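Long-range contact in chorismate mutase protein (Bartonella henselae, PDB 3RMI), which probably catalyses the rearrangement of chorismate to prephenate, the step that leads toward phenylalanine and tyrosine: residues E34-T39 with K89-Q94. Sequence-based numbering, arbitrary orientation.
Sequences ERFRCT and KEVVHQ. With MLT (D-malate), chain D; EDO (1,2-ethanediol), chain B.
The CG2 methyl of V91 is shared by three side chains of 34-39: F36 CE1 lies 3.8 Å from V91 CG2, and R35 NH1 and T39 CG2 also touch it. Beside this, F36 CE1 and CZ pack against E90 CG, each 3.6 Å away. The carboxamide of Q94 meets the same ring at its rim, its OE1 in the ring plane and 3.4 Å from F36 CD1, with the amide plane turned 57° from the ring. Q94 OE1 accepts a hydrogen bond from Q40, while Q94 NE2 lies toward an ethanediol whose O2 sits over one ring face. F79 of the second subunit meets the F36 ring too.

R35 reaches past V91 on a chain extended from CG to NE. R35 NH1 and NH2 both hydrogen-bond malate O5, each at 2.8 Å and bent, while D25 OD1 of the second subunit forms a salt bridge with R35 NE, which probably fixes the rotation of the guanidinium. V91 CG1 approaches malate O2 at 3.5 Å. R58, Q62 and K46 of the same chain and R18 of the second subunit also hydrogen-bond the malate. Segments 34-39 and 89-94, on helices 4-48 and 77-106, cross at -40°, walling a ligand pocket made by both subunits, consistent with the active site of the all-helical, AroQ-type chorismate mutase dimer.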
loop_
_atom_site.group_PDB
_atom_site.type_symbol
_atom_site.label_atom_id
_atom_site.label_comp_id
_atom_site.label_asym_id
_atom_site.label_seq_id
_atom_site.Cartn_x
_atom_site.Cartn_y
_atom_site.Cartn_z
ATOM N N GLU A 34 2.478 4.324 10.743
ATOM C CA GLU A 34 1.813 3.948 11.993
ATOM C C GLU A 34 1.508 2.452 12.053
ATOM O O GLU A 34 1.654 1.844 13.108
ATOM C CB GLU A 34 0.545 4.762 12.237
ATOM C CG GLU A 34 0.820 6.207 12.649
ATOM C CD GLU A 34 1.688 6.327 13.908
ATOM O OE1 GLU A 34 1.378 5.698 14.962
ATOM O OE2 GLU A 34 2.689 7.062 13.830
ATOM N N ARG A 35 1.111 1.867 10.929
ATOM C CA ARG A 35 0.786 0.431 10.885
ATOM C C ARG A 35 1.998 -0.384 11.278
ATOM O O ARG A 35 1.872 -1.374 12.019
ATOM C CB ARG A 35 0.389 0.013 9.485
ATOM C CG ARG A 35 -0.355 -1.342 9.423
ATOM C CD ARG A 35 -0.419 -1.817 8.008
ATOM N NE ARG A 35 -1.278 -2.974 7.798
ATOM C CZ ARG A 35 -0.943 -4.235 8.097
ATOM N NH1 ARG A 35 0.208 -4.525 8.692
ATOM N NH2 ARG A 35 -1.774 -5.208 7.823
ATOM N N PHE A 36 3.175 0.034 10.780
ATOM C CA PHE A 36 4.413 -0.672 11.090
ATOM C C PHE A 36 4.879 -0.441 12.541
ATOM O O PHE A 36 5.522 -1.302 13.127
ATOM C CB PHE A 36 5.499 -0.364 10.049
ATOM C CG PHE A 36 5.435 -1.275 8.864
ATOM C CD1 PHE A 36 5.980 -2.555 8.934
ATOM C CD2 PHE A 36 4.731 -0.916 7.728
ATOM C CE1 PHE A 36 5.887 -3.426 7.860
ATOM C CE2 PHE A 36 4.613 -1.798 6.647
ATOM C CZ PHE A 36 5.199 -3.044 6.721
ATOM N N ARG A 37 4.534 0.701 13.131
ATOM C CA ARG A 37 4.742 0.887 14.545
ATOM C C ARG A 37 3.940 -0.165 15.301
ATOM O O ARG A 37 4.474 -0.791 16.198
ATOM C CB ARG A 37 4.387 2.310 14.991
ATOM C CG ARG A 37 5.608 3.225 14.928
ATOM C CD ARG A 37 5.298 4.724 14.662
ATOM N NE ARG A 37 4.734 5.407 15.837
ATOM C CZ ARG A 37 5.418 6.032 16.796
ATOM N NH1 ARG A 37 6.740 6.083 16.774
ATOM N NH2 ARG A 37 4.766 6.614 17.799
ATOM N N CYS A 38 2.697 -0.416 14.895
ATOM C CA CYS A 38 1.871 -1.435 15.566
ATOM C C CYS A 38 2.381 -2.819 15.352
ATOM O O CYS A 38 2.527 -3.555 16.303
ATOM C CB CYS A 38 0.427 -1.411 15.093
ATOM S SG CYS A 38 -0.443 -0.056 15.741
ATOM N N THR A 39 2.653 -3.190 14.109
ATOM C CA THR A 39 3.101 -4.558 13.854
ATOM C C THR A 39 4.453 -4.814 14.468
ATOM O O THR A 39 4.801 -5.960 14.706
ATOM C CB THR A 39 3.168 -4.910 12.373
ATOM O OG1 THR A 39 4.023 -3.977 11.686
ATOM C CG2 THR A 39 1.782 -4.934 11.768
ATOM N N LYS A 89 3.793 -9.844 4.052
ATOM C CA LYS A 89 5.112 -10.453 3.776
ATOM C C LYS A 89 6.239 -9.625 4.433
ATOM O O LYS A 89 7.205 -10.174 4.983
ATOM C CB LYS A 89 5.317 -10.533 2.255
ATOM C CG LYS A 89 6.389 -11.479 1.755
ATOM C CD LYS A 89 6.661 -11.255 0.255
ATOM C CE LYS A 89 7.876 -12.043 -0.228
ATOM N NZ LYS A 89 8.383 -11.464 -1.520
ATOM N N GLU A 90 6.110 -8.303 4.400
ATOM C CA GLU A 90 7.089 -7.471 5.054
ATOM C C GLU A 90 6.979 -7.660 6.554
ATOM O O GLU A 90 7.977 -7.757 7.252
ATOM C CB GLU A 90 6.854 -6.016 4.702
ATOM C CG GLU A 90 7.875 -5.077 5.305
ATOM C CD GLU A 90 9.293 -5.346 4.823
ATOM O OE1 GLU A 90 9.463 -6.021 3.777
ATOM O OE2 GLU A 90 10.235 -4.861 5.479
ATOM N N VAL A 91 5.750 -7.705 7.048
ATOM C CA VAL A 91 5.506 -7.844 8.487
ATOM C C VAL A 91 6.094 -9.145 9.021
ATOM O O VAL A 91 6.724 -9.161 10.075
ATOM C CB VAL A 91 4.006 -7.765 8.819
ATOM C CG1 VAL A 91 3.754 -8.167 10.274
ATOM C CG2 VAL A 91 3.482 -6.338 8.560
ATOM N N VAL A 92 5.915 -10.223 8.274
ATOM C CA VAL A 92 6.386 -11.531 8.689
ATOM C C VAL A 92 7.914 -11.521 8.726
ATOM O O VAL A 92 8.527 -12.020 9.684
ATOM C CB VAL A 92 5.812 -12.643 7.764
ATOM C CG1 VAL A 92 6.654 -13.871 7.828
ATOM C CG2 VAL A 92 4.350 -12.946 8.133
ATOM N N HIS A 93 8.532 -10.926 7.702
ATOM C CA HIS A 93 9.965 -10.669 7.736
ATOM C C HIS A 93 10.362 -9.902 8.998
ATOM O O HIS A 93 11.318 -10.272 9.684
ATOM C CB HIS A 93 10.438 -9.877 6.497
ATOM C CG HIS A 93 11.907 -9.531 6.523
ATOM N ND1 HIS A 93 12.372 -8.231 6.524
ATOM C CD2 HIS A 93 13.009 -10.321 6.581
ATOM C CE1 HIS A 93 13.694 -8.235 6.568
ATOM N NE2 HIS A 93 14.103 -9.490 6.603
ATOM N N GLN A 94 9.644 -8.826 9.309
ATOM C CA GLN A 94 10.027 -8.009 10.450
ATOM C C GLN A 94 9.881 -8.758 11.763
ATOM O O GLN A 94 10.680 -8.566 12.684
ATOM C CB GLN A 94 9.227 -6.726 10.499
ATOM C CG GLN A 94 9.852 -5.613 9.688
ATOM C CD GLN A 94 9.146 -4.271 9.892
ATOM O OE1 GLN A 94 8.367 -4.092 10.844
ATOM N NE2 GLN A 94 9.410 -3.329 8.993
HETATM C C1 MLT D . 0.312 -9.805 12.700
HETATM O O1 MLT D . 0.434 -10.747 13.543
HETATM O O2 MLT D . 1.129 -9.851 11.791
HETATM C C2 MLT D . -0.711 -8.696 12.793
HETATM O O3 MLT D . -1.760 -9.298 13.487
HETATM C C3 MLT D . -1.384 -8.025 11.592
HETATM C C4 MLT D . -0.767 -8.160 10.185
HETATM O O4 MLT D . -0.560 -9.307 9.641
HETATM O O5 MLT D . -0.509 -7.130 9.500
HETATM C C1 EDO B . 9.402 0.937 8.683
HETATM O O1 EDO B . 10.326 1.900 8.164
HETATM C C2 EDO B . 8.845 0.139 7.512
HETATM O O2 EDO B . 9.168 -1.241 7.694
#